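Local coordinates for uncharacterized protein (Bacillus thuringiensis serovar kurstaki, PDB 4XE7) that probably polymerises into actin-like filaments of a bacterial cytoskeleton, as ParM proteins do in plasmid segregation, and is captured here without nucleotide, at residues D102-T107 / K123-I128; F15-I20 / E115-Q120; A43-A48 / A90-A95; V75-N80 / L130-A135. All blocks are in the same frame, centred on the assembly; numbering follows the deposited sequence.

Contact 1: D102-T107 / K123-I128; sequences DRQEPT and KKLHLI
Near the start of helix 123-140, Leu125 points toward the loop residues Gln104 to Pro106, and its two methyls divide the work between them. CD2 lies 3.7 Å from Gln104 CB, while CD1 reaches the Glu105 carbonyl and packs 3.8 Å from Pro106 CA. A branched, wholly apolar tip suits this place, because the loop offers it mostly backbone and aliphatic carbon. Gln104 also turns its CB toward the helix; with CG beside its own backbone N (chi1 -54°) and the rest of the chain extended, its amide is carried past Leu125 to Lys124. There Lys124 NZ donates to Gln104 OE1 over 3.1 Å, the two side chains crossing at about a right angle. The ammonium approaches the oxygen at a C=O...N angle of 139°, tilted modestly from the carbonyl plane, and a bend at chi4 (-60°) sets NZ there. In the actin-like fold of ParM this helix packs against the large mixed sheet, and the loop runs beside strand 33-45, to which Gln104 is joined by backbone hydrogen bonding with Ile42. Trp91 of the same sheet touches both Gln104 and Lys124. Pro106, whose rigid ring needs no polar partner, puts CG 3.9 Å from His126 CE1, approaching the imidazole obliquely. Farther out on the loop, Arg103 NE and Glu105 OE1 form a salt bridge of 3.0 Å, with the carboxylate at the edge of the guanidinium.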
loop_
_atom_site.group_PDB
_atom_site.type_symbol
_atom_site.label_atom_id
_atom_site.label_comp_id
_atom_site.label_asym_id
_atom_site.label_seq_id
_atom_site.Cartn_x
_atom_site.Cartn_y
_atom_site.Cartn_z
ATOM N N ASP A 102 12.385 -22.684 -2.262
ATOM C CA ASP A 102 11.757 -22.823 -3.566
ATOM C C ASP A 102 10.664 -21.779 -3.797
ATOM O O ASP A 102 9.711 -22.030 -4.534
ATOM C CB ASP A 102 11.184 -24.231 -3.732
ATOM C CG ASP A 102 12.263 -25.298 -3.762
ATOM O OD1 ASP A 102 12.997 -25.378 -4.772
ATOM O OD2 ASP A 102 12.369 -26.068 -2.783
ATOM N N ARG A 103 10.790 -20.616 -3.168
ATOM C CA ARG A 103 9.794 -19.577 -3.378
ATOM C C ARG A 103 9.787 -19.127 -4.838
ATOM O O ARG A 103 10.800 -19.219 -5.541
ATOM C CB ARG A 103 10.040 -18.385 -2.467
ATOM C CG ARG A 103 11.258 -17.570 -2.811
ATOM C CD ARG A 103 11.440 -16.470 -1.777
ATOM N NE ARG A 103 12.736 -15.804 -1.862
ATOM C CZ ARG A 103 13.813 -16.182 -1.178
ATOM N NH1 ARG A 103 13.756 -17.238 -0.374
ATOM N NH2 ARG A 103 14.950 -15.513 -1.310
ATOM N N GLN A 104 8.631 -18.657 -5.292
ATOM C CA GLN A 104 8.503 -18.121 -6.639
ATOM C C GLN A 104 8.082 -16.660 -6.570
ATOM O O GLN A 104 7.148 -16.309 -5.846
ATOM C CB GLN A 104 7.503 -18.948 -7.447
ATOM C CG GLN A 104 7.833 -20.444 -7.446
ATOM C CD GLN A 104 6.875 -21.265 -8.304
ATOM O OE1 GLN A 104 6.499 -20.857 -9.398
ATOM N NE2 GLN A 104 6.475 -22.423 -7.801
ATOM N N GLU A 105 8.795 -15.809 -7.307
ATOM C CA GLU A 105 8.544 -14.368 -7.319
ATOM C C GLU A 105 8.478 -13.844 -8.756
ATOM O O GLU A 105 8.953 -14.503 -9.686
ATOM C CB GLU A 105 9.633 -13.628 -6.517
ATOM C CG GLU A 105 9.581 -13.924 -5.015
ATOM C CD GLU A 105 10.787 -13.401 -4.236
ATOM O OE1 GLU A 105 11.798 -14.131 -4.117
ATOM O OE2 GLU A 105 10.715 -12.264 -3.724
ATOM N N PRO A 106 7.879 -12.657 -8.953
ATOM C CA PRO A 106 7.897 -12.119 -10.316
ATOM C C PRO A 106 9.318 -11.757 -10.751
ATOM O O PRO A 106 10.090 -11.232 -9.955
ATOM C CB PRO A 106 7.012 -10.870 -10.214
ATOM C CG PRO A 106 6.188 -11.078 -8.961
ATOM C CD PRO A 106 7.113 -11.795 -8.035
ATOM N N THR A 107 9.663 -12.062 -11.997
ATOM C CA THR A 107 10.948 -11.648 -12.544
ATOM C C THR A 107 10.754 -10.765 -13.773
ATOM O O THR A 107 9.625 -10.435 -14.149
ATOM C CB THR A 107 11.835 -12.855 -12.913
ATOM O OG1 THR A 107 11.153 -13.691 -13.856
ATOM C CG2 THR A 107 12.182 -13.668 -11.664
ATOM N N LYS A 123 0.710 -16.165 -14.405
ATOM C CA LYS A 123 -0.586 -15.841 -13.809
ATOM C C LYS A 123 -0.744 -16.378 -12.390
ATOM O O LYS A 123 -1.323 -15.692 -11.551
ATOM C CB LYS A 123 -1.733 -16.346 -14.686
ATOM C CG LYS A 123 -1.803 -17.861 -14.809
ATOM C CD LYS A 123 -2.951 -18.299 -15.698
ATOM C CE LYS A 123 -3.076 -19.820 -15.714
ATOM N NZ LYS A 123 -4.330 -20.263 -16.371
ATOM N N LYS A 124 -0.230 -17.579 -12.103
ATOM C CA LYS A 124 -0.418 -18.124 -10.770
ATOM C C LYS A 124 0.304 -17.274 -9.710
ATOM O O LYS A 124 -0.183 -17.165 -8.584
ATOM C CB LYS A 124 0.022 -19.589 -10.698
ATOM C CG LYS A 124 1.492 -19.854 -10.434
ATOM C CD LYS A 124 1.744 -21.375 -10.385
ATOM C CE LYS A 124 3.217 -21.691 -10.188
ATOM N NZ LYS A 124 4.075 -21.148 -11.279
ATOM N N LEU A 125 1.423 -16.640 -10.066
ATOM C CA LEU A 125 2.114 -15.736 -9.135
ATOM C C LEU A 125 1.193 -14.635 -8.601
ATOM O O LEU A 125 1.337 -14.192 -7.460
ATOM C CB LEU A 125 3.319 -15.058 -9.798
ATOM C CG LEU A 125 4.453 -15.902 -10.372
ATOM C CD1 LEU A 125 5.486 -15.005 -11.068
ATOM C CD2 LEU A 125 5.102 -16.739 -9.270
ATOM N N HIS A 126 0.272 -14.178 -9.444
ATOM C CA HIS A 126 -0.554 -13.026 -9.112
ATOM C C HIS A 126 -1.962 -13.423 -8.706
ATOM O O HIS A 126 -2.568 -12.750 -7.884
ATOM C CB HIS A 126 -0.569 -12.045 -10.296
ATOM C CG HIS A 126 0.792 -11.504 -10.615
ATOM N ND1 HIS A 126 1.378 -10.494 -9.880
ATOM C CD2 HIS A 126 1.708 -11.877 -11.536
ATOM C CE1 HIS A 126 2.587 -10.254 -10.356
ATOM N NE2 HIS A 126 2.815 -11.081 -11.356
ATOM N N LEU A 127 -2.477 -14.525 -9.254
ATOM C CA LEU A 127 -3.816 -14.977 -8.868
ATOM C C LEU A 127 -3.868 -15.520 -7.442
ATOM O O LEU A 127 -4.817 -15.239 -6.685
ATOM C CB LEU A 127 -4.329 -16.045 -9.828
ATOM C CG LEU A 127 -4.656 -15.543 -11.234
ATOM C CD1 LEU A 127 -4.964 -16.719 -12.155
ATOM C CD2 LEU A 127 -5.810 -14.551 -11.203
ATOM N N ILE A 128 -2.855 -16.288 -7.063
ATOM C CA ILE A 128 -2.866 -16.903 -5.739
ATOM C C ILE A 128 -2.888 -15.834 -4.623
ATOM O O ILE A 128 -3.724 -15.911 -3.728
ATOM C CB ILE A 128 -1.701 -17.889 -5.579
ATOM C CG1 ILE A 128 -2.005 -19.157 -6.405
ATOM C CG2 ILE A 128 -1.493 -18.230 -4.106
ATOM C CD1 ILE A 128 -0.873 -20.176 -6.516
#

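Contact 2: F15-I20 / E115-Q120; sequences FDTGNI and EDKFSQ
Lys117 reaches from a type I beta turn, Asp116 to Ser119, toward the end of strand 13-17, and nearly every atom of its side chain meets something. CB rests 3.8 Å above the plane of the Phe118 ring next in sequence, displaced toward the rim. CG, beside the backbone N (chi1 -80°), comes within 3.9 Å of Asn19 OD1. At CD the partner is apolar: the CG2 methyl of Thr17 lies 3.7 Å away, the two side chains sliding past each other in opposite directions. The same methyl touches Phe118 CZ at 4.0 Å, so the small branched threonine presents one carbon to both the lysine stem and the phenyl ring. CE lies 3.1 Å from the carbonyl oxygen of Thr17 and also packs against Gly18 C. A bend at chi4 of Lys117 (56°) then lets its NZ donate a weak hydrogen bond of 2.9 Å to Asn19 OD1. Strand 13-17 belongs to the large mixed sheet, where Phe15 pairs with Ser151, and His126 of helix 123-140 touches both Thr17 and Lys117. The segment Asp16 to Asn19 corresponds in position and sequence to the phosphate-1 loop of actin-like ATPases, which in relatives binds nucleotide phosphate; here no nucleotide is bound. Lys117 NZ is also 3.1 Å from Asn19 ND2, a meeting of two donors, so the amide probably gives the charge little net stabilisation.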
loop_
_atom_site.group_PDB
_atom_site.type_symbol
_atom_site.label_atom_id
_atom_site.label_comp_id
_atom_site.label_asym_id
_atom_site.label_seq_id
_atom_site.Cartn_x
_atom_site.Cartn_y
_atom_site.Cartn_z
ATOM N N PHE A 15 -9.110 -4.094 -5.827
ATOM C CA PHE A 15 -8.021 -5.055 -5.898
ATOM C C PHE A 15 -6.906 -4.529 -6.774
ATOM O O PHE A 15 -7.052 -4.377 -7.990
ATOM C CB PHE A 15 -8.544 -6.403 -6.396
ATOM C CG PHE A 15 -9.732 -6.886 -5.621
ATOM C CD1 PHE A 15 -11.023 -6.610 -6.062
ATOM C CD2 PHE A 15 -9.564 -7.562 -4.422
ATOM C CE1 PHE A 15 -12.124 -7.025 -5.337
ATOM C CE2 PHE A 15 -10.668 -7.983 -3.680
ATOM C CZ PHE A 15 -11.950 -7.711 -4.141
ATOM N N ASP A 16 -5.794 -4.238 -6.114
ATOM C CA ASP A 16 -4.634 -3.645 -6.739
ATOM C C ASP A 16 -3.525 -4.687 -6.853
ATOM O O ASP A 16 -2.843 -5.014 -5.885
ATOM C CB ASP A 16 -4.188 -2.424 -5.934
ATOM C CG ASP A 16 -2.855 -1.869 -6.390
ATOM O OD1 ASP A 16 -2.479 -2.078 -7.567
ATOM O OD2 ASP A 16 -2.186 -1.213 -5.559
ATOM N N THR A 17 -3.366 -5.208 -8.060
ATOM C CA THR A 17 -2.364 -6.215 -8.365
ATOM C C THR A 17 -1.049 -5.576 -8.814
ATOM O O THR A 17 -0.901 -5.214 -9.982
ATOM C CB THR A 17 -2.873 -7.166 -9.473
ATOM O OG1 THR A 17 -4.090 -7.786 -9.044
ATOM C CG2 THR A 17 -1.848 -8.235 -9.799
ATOM N N GLY A 18 -0.105 -5.425 -7.886
ATOM C CA GLY A 18 1.242 -4.983 -8.218
ATOM C C GLY A 18 2.240 -6.131 -8.355
ATOM O O GLY A 18 1.945 -7.279 -8.014
ATOM N N ASN A 19 3.438 -5.825 -8.844
ATOM C CA ASN A 19 4.477 -6.843 -9.001
ATOM C C ASN A 19 5.140 -7.239 -7.692
ATOM O O ASN A 19 5.693 -8.327 -7.566
ATOM C CB ASN A 19 5.549 -6.354 -9.969
ATOM C CG ASN A 19 5.070 -6.330 -11.395
ATOM O OD1 ASN A 19 4.646 -7.352 -11.938
ATOM N ND2 ASN A 19 5.119 -5.156 -12.013
ATOM N N ILE A 20 5.109 -6.341 -6.720
ATOM C CA ILE A 20 5.748 -6.604 -5.442
ATOM C C ILE A 20 4.707 -7.069 -4.437
ATOM O O ILE A 20 4.972 -7.927 -3.608
ATOM C CB ILE A 20 6.469 -5.349 -4.888
ATOM C CG1 ILE A 20 7.462 -4.804 -5.908
ATOM C CG2 ILE A 20 7.184 -5.665 -3.568
ATOM C CD1 ILE A 20 8.533 -5.797 -6.285
ATOM N N GLU A 115 7.516 -8.001 -16.846
ATOM C CA GLU A 115 6.814 -9.043 -17.596
ATOM C C GLU A 115 5.299 -8.889 -17.561
ATOM O O GLU A 115 4.763 -8.029 -16.865
ATOM C CB GLU A 115 7.183 -10.431 -17.062
ATOM C CG GLU A 115 8.548 -10.941 -17.490
ATOM C CD GLU A 115 8.785 -12.374 -17.056
ATOM O OE1 GLU A 115 9.790 -12.980 -17.487
ATOM O OE2 GLU A 115 7.965 -12.894 -16.273
ATOM N N ASP A 116 4.625 -9.750 -18.319
ATOM C CA ASP A 116 3.169 -9.797 -18.376
ATOM C C ASP A 116 2.602 -10.567 -17.184
ATOM O O ASP A 116 2.873 -11.753 -17.035
ATOM C CB ASP A 116 2.723 -10.447 -19.686
ATOM C CG ASP A 116 1.234 -10.334 -19.916
ATOM O OD1 ASP A 116 0.624 -9.383 -19.385
ATOM O OD2 ASP A 116 0.675 -11.194 -20.629
ATOM N N LYS A 117 1.815 -9.897 -16.347
ATOM C CA LYS A 117 1.321 -10.496 -15.099
ATOM C C LYS A 117 0.486 -11.755 -15.317
ATOM O O LYS A 117 0.596 -12.723 -14.566
ATOM C CB LYS A 117 0.483 -9.490 -14.316
ATOM C CG LYS A 117 1.285 -8.499 -13.516
ATOM C CD LYS A 117 0.360 -7.594 -12.735
ATOM C CE LYS A 117 1.144 -6.686 -11.812
ATOM N NZ LYS A 117 2.156 -5.903 -12.559
ATOM N N PHE A 118 -0.351 -11.752 -16.345
ATOM C CA PHE A 118 -1.338 -12.818 -16.450
ATOM C C PHE A 118 -1.147 -13.751 -17.655
ATOM O O PHE A 118 -2.097 -14.399 -18.110
ATOM C CB PHE A 118 -2.733 -12.200 -16.437
ATOM C CG PHE A 118 -3.056 -11.502 -15.141
ATOM C CD1 PHE A 118 -3.161 -10.120 -15.082
ATOM C CD2 PHE A 118 -3.211 -12.231 -13.974
ATOM C CE1 PHE A 118 -3.442 -9.484 -13.886
ATOM C CE2 PHE A 118 -3.491 -11.601 -12.772
ATOM C CZ PHE A 118 -3.604 -10.226 -12.726
ATOM N N SER A 119 0.095 -13.850 -18.129
ATOM C CA SER A 119 0.478 -14.890 -19.085
ATOM C C SER A 119 0.352 -16.250 -18.413
ATOM O O SER A 119 0.242 -16.325 -17.189
ATOM C CB SER A 119 1.905 -14.679 -19.584
ATOM O OG SER A 119 2.841 -14.941 -18.551
ATOM N N GLN A 120 0.376 -17.326 -19.194
ATOM C CA GLN A 120 0.206 -18.655 -18.621
ATOM C C GLN A 120 1.344 -19.025 -17.662
ATOM O O GLN A 120 1.129 -19.760 -16.693
ATOM C CB GLN A 120 0.075 -19.702 -19.726
ATOM C CG GLN A 120 -1.241 -19.590 -20.484
ATOM C CD GLN A 120 -2.056 -20.871 -20.445
ATOM O OE1 GLN A 120 -3.090 -20.942 -19.774
ATOM N NE2 GLN A 120 -1.604 -21.885 -21.178
#

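Contact 3: A43-A48 / A90-A95; sequences AEAPPA and AWYVGA
Tyr92 N donates to Ala43 O across 2.7 Å, a nearly straight bond with an N-H...O angle of 166°. The same carbonyl oxygen is approached by Trp91 CA in a CA-H...O contact of 3.5 Å, and the return bond, Ala43 N to Tyr92 O, completes an antiparallel hydrogen-bonded pair. This pair joins strand 33-45 to strand 90-93 inside the large mixed sheet of the actin-like fold; on its other side strand 90-93 pairs with strand 73-79. Farther along, where strand 33-45 is coming to its end, the pairing continues more loosely: Ala45 N donates to Ala90 O, and a water takes the place of the return bond, donating to Ala45 O and accepting from Ala90 N. Ala43, Ala45, Ala90 and Tyr92 share one face. On it the CB of Ala45 sits over the centre of the Tyr92 ring in a CH-pi contact, 3.6 Å from the centroid. Alanine's short side chain brings CB close against the ring face, and a methyl suits a place directly over the ring centre. Pro46 crosses the tyrosine at about a right angle, with CD 3.2 Å from Tyr92 OH. On the opposite face lies Trp91. Its CG stands beside the backbone N (chi1 -66°), and the six-membered part of the indole runs alongside Glu44, whose CG is 3.6 Å from both CZ3 and CH2. It is this methylene, not the carboxylate, that touches the ring; the carboxylate and indole planes stand 83° apart. The indole N-H, at NE1, is hydrogen-bonded to Ala86 O.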
loop_
_atom_site.group_PDB
_atom_site.type_symbol
_atom_site.label_atom_id
_atom_site.label_comp_id
_atom_site.label_asym_id
_atom_site.label_seq_id
_atom_site.Cartn_x
_atom_site.Cartn_y
_atom_site.Cartn_z
ATOM N N ALA A 43 5.029 -20.263 -2.694
ATOM C CA ALA A 43 5.902 -21.436 -2.586
ATOM C C ALA A 43 5.042 -22.689 -2.440
ATOM O O ALA A 43 4.077 -22.683 -1.673
ATOM C CB ALA A 43 6.876 -21.292 -1.396
ATOM N N GLU A 44 5.376 -23.751 -3.176
ATOM C CA GLU A 44 4.629 -25.006 -3.095
ATOM C C GLU A 44 4.634 -25.547 -1.656
ATOM O O GLU A 44 5.652 -25.490 -0.965
ATOM C CB GLU A 44 5.199 -26.051 -4.075
ATOM C CG GLU A 44 4.995 -25.716 -5.577
ATOM C CD GLU A 44 5.296 -26.896 -6.513
ATOM O OE1 GLU A 44 5.489 -28.031 -6.025
ATOM O OE2 GLU A 44 5.306 -26.696 -7.747
ATOM N N ALA A 45 3.488 -26.056 -1.210
ATOM C CA ALA A 45 3.304 -26.445 0.191
ATOM C C ALA A 45 2.727 -27.845 0.318
ATOM O O ALA A 45 2.075 -28.327 -0.612
ATOM C CB ALA A 45 2.388 -25.431 0.904
ATOM N N PRO A 46 2.968 -28.507 1.469
ATOM C CA PRO A 46 2.364 -29.812 1.764
ATOM C C PRO A 46 0.840 -29.730 1.782
ATOM O O PRO A 46 0.279 -28.663 2.063
ATOM C CB PRO A 46 2.900 -30.154 3.167
ATOM C CG PRO A 46 4.072 -29.292 3.369
ATOM C CD PRO A 46 3.869 -28.059 2.551
ATOM N N PRO A 47 0.171 -30.852 1.482
ATOM C CA PRO A 47 -1.297 -30.877 1.405
ATOM C C PRO A 47 -1.969 -30.592 2.750
ATOM O O PRO A 47 -3.077 -30.057 2.789
ATOM C CB PRO A 47 -1.600 -32.304 0.920
ATOM C CG PRO A 47 -0.365 -33.098 1.214
ATOM C CD PRO A 47 0.779 -32.136 1.093
ATOM N N ALA A 48 -1.295 -30.942 3.838
ATOM C CA ALA A 48 -1.803 -30.678 5.179
ATOM C C ALA A 48 -0.736 -29.952 5.980
ATOM O O ALA A 48 0.434 -29.946 5.595
ATOM C CB ALA A 48 -2.214 -31.973 5.874
ATOM N N ALA A 90 -1.320 -27.247 -2.518
ATOM C CA ALA A 90 -1.426 -26.182 -1.552
ATOM C C ALA A 90 -0.222 -25.236 -1.684
ATOM O O ALA A 90 0.807 -25.602 -2.268
ATOM C CB ALA A 90 -1.525 -26.754 -0.146
ATOM N N TRP A 91 -0.363 -24.027 -1.138
ATOM C CA TRP A 91 0.614 -22.962 -1.313
ATOM C C TRP A 91 0.913 -22.209 -0.027
ATOM O O TRP A 91 0.027 -21.977 0.795
ATOM C CB TRP A 91 0.129 -21.956 -2.375
ATOM C CG TRP A 91 0.048 -22.568 -3.726
ATOM C CD1 TRP A 91 -1.035 -23.179 -4.276
ATOM C CD2 TRP A 91 1.107 -22.686 -4.678
ATOM N NE1 TRP A 91 -0.719 -23.678 -5.515
ATOM C CE2 TRP A 91 0.593 -23.382 -5.792
ATOM C CE3 TRP A 91 2.446 -22.275 -4.703
ATOM C CZ2 TRP A 91 1.361 -23.664 -6.924
ATOM C CZ3 TRP A 91 3.218 -22.563 -5.827
ATOM C CH2 TRP A 91 2.668 -23.249 -6.923
ATOM N N TYR A 92 2.179 -21.834 0.126
ATOM C CA TYR A 92 2.591 -20.823 1.070
ATOM C C TYR A 92 2.500 -19.499 0.343
ATOM O O TYR A 92 2.939 -19.398 -0.806
ATOM C CB TYR A 92 4.020 -21.074 1.559
ATOM C CG TYR A 92 4.190 -22.331 2.378
ATOM C CD1 TYR A 92 3.261 -22.680 3.345
ATOM C CD2 TYR A 92 5.290 -23.163 2.187
ATOM C CE1 TYR A 92 3.420 -23.814 4.097
ATOM C CE2 TYR A 92 5.456 -24.301 2.935
ATOM C CZ TYR A 92 4.519 -24.620 3.893
ATOM O OH TYR A 92 4.668 -25.752 4.654
ATOM N N VAL A 93 1.926 -18.489 0.988
ATOM C CA VAL A 93 1.680 -17.216 0.315
ATOM C C VAL A 93 2.144 -16.038 1.153
ATOM O O VAL A 93 1.881 -15.992 2.348
ATOM C CB VAL A 93 0.174 -17.029 -0.006
ATOM C CG1 VAL A 93 -0.044 -15.823 -0.937
ATOM C CG2 VAL A 93 -0.403 -18.279 -0.629
ATOM N N GLY A 94 2.808 -15.071 0.527
ATOM C CA GLY A 94 3.156 -13.837 1.205
ATOM C C GLY A 94 4.341 -13.962 2.135
ATOM O O GLY A 94 5.335 -14.620 1.801
ATOM N N ALA A 95 4.238 -13.344 3.312
ATOM C CA ALA A 95 5.337 -13.334 4.275
ATOM C C ALA A 95 5.879 -14.740 4.537
ATOM O O ALA A 95 7.084 -14.962 4.490
ATOM C CB ALA A 95 4.895 -12.682 5.588
HETATM O O HOH W 1 -0.052 -29.635 -1.492
#

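Contact 4: V75-N80 / L130-A135; sequences VRIISN and LFTSMA
Phe131 and Thr132 of helix 123-140 meet Ile77, Val75 and Ser79 of strand 73-79, a helix laid across one face of the large mixed sheet in the actin-like fold. The short helix and strand segments run at 108° to each other, their axes 10.0 Å apart at closest approach. Alternate strand residues point to the helix, as a beta strand requires, and beta-branched Val75 and Ile77 suit that extended backbone. Ile77 divides its branches between two helix residues. CG2, anti to the backbone N, packs 4.0 Å from Phe131 CD2; CG1 stands on the other side, beside the N, and the extended chi2 of 176° carries CD1 to within 3.6 Å of Thr132 OG1. Val75 brings CG2, lodged between its backbone N and carbonyl carbon, to 3.9 Å from the same oxygen. Neither hydrocarbon contact leaves that hydroxyl wanting, since Thr132 OG1 is hydrogen-bonded to Ile128 O one turn earlier, which allows a polar residue among aliphatic neighbours. Serine fits the end of the row because it is small and because its hydroxyl has partners outside the helix, His175 ND1 and Ser81 N. His175 also meets the Phe131 ring. With OG anti to the backbone N (chi1 169°), the hydroxyl of Ser79 approaches the phenyl ring obliquely, 3.4 Å from Phe131 CE2.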
loop_
_atom_site.group_PDB
_atom_site.type_symbol
_atom_site.label_atom_id
_atom_site.label_comp_id
_atom_site.label_asym_id
_atom_site.label_seq_id
_atom_site.Cartn_x
_atom_site.Cartn_y
_atom_site.Cartn_z
ATOM N N VAL A 75 -2.478 -22.172 2.087
ATOM C CA VAL A 75 -3.828 -22.343 1.556
ATOM C C VAL A 75 -3.934 -23.353 0.432
ATOM O O VAL A 75 -2.959 -23.646 -0.266
ATOM C CB VAL A 75 -4.390 -20.997 1.056
ATOM C CG1 VAL A 75 -4.473 -20.018 2.211
ATOM C CG2 VAL A 75 -3.506 -20.430 -0.059
ATOM N N ARG A 76 -5.135 -23.901 0.283
ATOM C CA ARG A 76 -5.495 -24.665 -0.897
ATOM C C ARG A 76 -6.496 -23.857 -1.719
ATOM O O ARG A 76 -7.570 -23.505 -1.226
ATOM C CB ARG A 76 -6.090 -26.019 -0.509
ATOM C CG ARG A 76 -6.583 -26.814 -1.678
ATOM C CD ARG A 76 -5.420 -27.382 -2.467
ATOM N NE ARG A 76 -5.883 -28.102 -3.648
ATOM C CZ ARG A 76 -6.306 -29.363 -3.637
ATOM N NH1 ARG A 76 -6.323 -30.054 -2.508
ATOM N NH2 ARG A 76 -6.711 -29.930 -4.756
ATOM N N ILE A 77 -6.142 -23.557 -2.962
ATOM C CA ILE A 77 -7.011 -22.756 -3.822
ATOM C C ILE A 77 -7.495 -23.546 -5.032
ATOM O O ILE A 77 -6.704 -23.950 -5.894
ATOM C CB ILE A 77 -6.306 -21.487 -4.298
ATOM C CG1 ILE A 77 -5.970 -20.618 -3.087
ATOM C CG2 ILE A 77 -7.181 -20.725 -5.315
ATOM C CD1 ILE A 77 -5.173 -19.360 -3.408
ATOM N N ILE A 78 -8.806 -23.760 -5.075
ATOM C CA ILE A 78 -9.487 -24.410 -6.196
ATOM C C ILE A 78 -10.146 -23.390 -7.121
ATOM O O ILE A 78 -11.140 -22.770 -6.753
ATOM C CB ILE A 78 -10.572 -25.381 -5.698
ATOM C CG1 ILE A 78 -10.029 -26.239 -4.553
ATOM C CG2 ILE A 78 -11.102 -26.238 -6.847
ATOM C CD1 ILE A 78 -8.894 -27.123 -4.961
ATOM N N SER A 79 -9.600 -23.233 -8.321
ATOM C CA SER A 79 -10.068 -22.223 -9.256
ATOM C C SER A 79 -9.730 -22.610 -10.694
ATOM O O SER A 79 -8.637 -23.105 -10.961
ATOM C CB SER A 79 -9.440 -20.857 -8.911
ATOM O OG SER A 79 -9.653 -19.893 -9.935
ATOM N N ASN A 80 -10.655 -22.365 -11.622
ATOM C CA ASN A 80 -10.364 -22.577 -13.046
ATOM C C ASN A 80 -9.490 -21.474 -13.649
ATOM O O ASN A 80 -9.029 -21.597 -14.784
ATOM C CB ASN A 80 -11.662 -22.717 -13.845
ATOM C CG ASN A 80 -12.450 -23.949 -13.448
ATOM O OD1 ASN A 80 -11.879 -24.977 -13.067
ATOM N ND2 ASN A 80 -13.768 -23.850 -13.530
ATOM N N LEU A 130 -3.955 -12.758 -4.983
ATOM C CA LEU A 130 -5.223 -12.040 -5.138
ATOM C C LEU A 130 -6.367 -12.802 -4.465
ATOM O O LEU A 130 -7.098 -12.239 -3.652
ATOM C CB LEU A 130 -5.532 -11.802 -6.624
ATOM C CG LEU A 130 -6.977 -11.460 -6.997
ATOM C CD1 LEU A 130 -7.313 -9.992 -6.651
ATOM C CD2 LEU A 130 -7.257 -11.727 -8.457
ATOM N N PHE A 131 -6.524 -14.083 -4.798
ATOM C CA PHE A 131 -7.608 -14.881 -4.216
ATOM C C PHE A 131 -7.438 -15.011 -2.716
ATOM O O PHE A 131 -8.412 -14.993 -1.964
ATOM C CB PHE A 131 -7.675 -16.275 -4.847
ATOM C CG PHE A 131 -8.174 -16.270 -6.260
ATOM C CD1 PHE A 131 -9.125 -15.352 -6.667
ATOM C CD2 PHE A 131 -7.693 -17.181 -7.184
ATOM C CE1 PHE A 131 -9.593 -15.349 -7.981
ATOM C CE2 PHE A 131 -8.153 -17.180 -8.494
ATOM C CZ PHE A 131 -9.100 -16.270 -8.894
ATOM N N THR A 132 -6.191 -15.133 -2.286
ATOM C CA THR A 132 -5.896 -15.226 -0.864
ATOM C C THR A 132 -6.302 -13.943 -0.153
ATOM O O THR A 132 -6.856 -13.993 0.955
ATOM C CB THR A 132 -4.401 -15.521 -0.617
ATOM O OG1 THR A 132 -4.080 -16.793 -1.189
ATOM C CG2 THR A 132 -4.089 -15.550 0.869
ATOM N N SER A 133 -6.055 -12.794 -0.786
ATOM C CA SER A 133 -6.415 -11.521 -0.163
ATOM C C SER A 133 -7.941 -11.426 -0.003
ATOM O O SER A 133 -8.440 -10.995 1.051
ATOM C CB SER A 133 -5.875 -10.328 -0.970
ATOM O OG SER A 133 -6.658 -10.072 -2.132
ATOM N N MET A 134 -8.672 -11.853 -1.033
ATOM C CA MET A 134 -10.135 -11.936 -0.966
ATOM C C MET A 134 -10.604 -12.825 0.185
ATOM O O MET A 134 -11.567 -12.504 0.877
ATOM C CB MET A 134 -10.718 -12.498 -2.269
ATOM C CG MET A 134 -10.638 -11.601 -3.476
ATOM S SD MET A 134 -11.274 -12.443 -4.950
ATOM C CE MET A 134 -11.092 -11.090 -6.130
ATOM N N ALA A 135 -9.942 -13.971 0.349
ATOM C CA ALA A 135 -10.320 -14.942 1.383
ATOM C C ALA A 135 -10.072 -14.417 2.779
ATOM O O ALA A 135 -10.867 -14.668 3.688
ATOM C CB ALA A 135 -9.561 -16.271 1.194
#

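Overall arrangement
All four contacts belong to the domain built round the large mixed sheet. Contact 4 is the buried core: its five touching residues are hidden, and no hydrogen bond crosses between helix and strand. Contact 1 uses the first turns of the same helix, 123-140, but is only partly buried and adds a lysine-glutamine bond to its apolar centre. Contact 2, about 9 Å from contact 1 between centres, is a surface contact dominated by one lysine. Contact 3 differs in kind, binding strand to strand through backbone hydrogen bonds. It abuts contact 4 through neighbouring strands 90-93 and 73-79, while its Trp91 packs against Ile128 of contact 1.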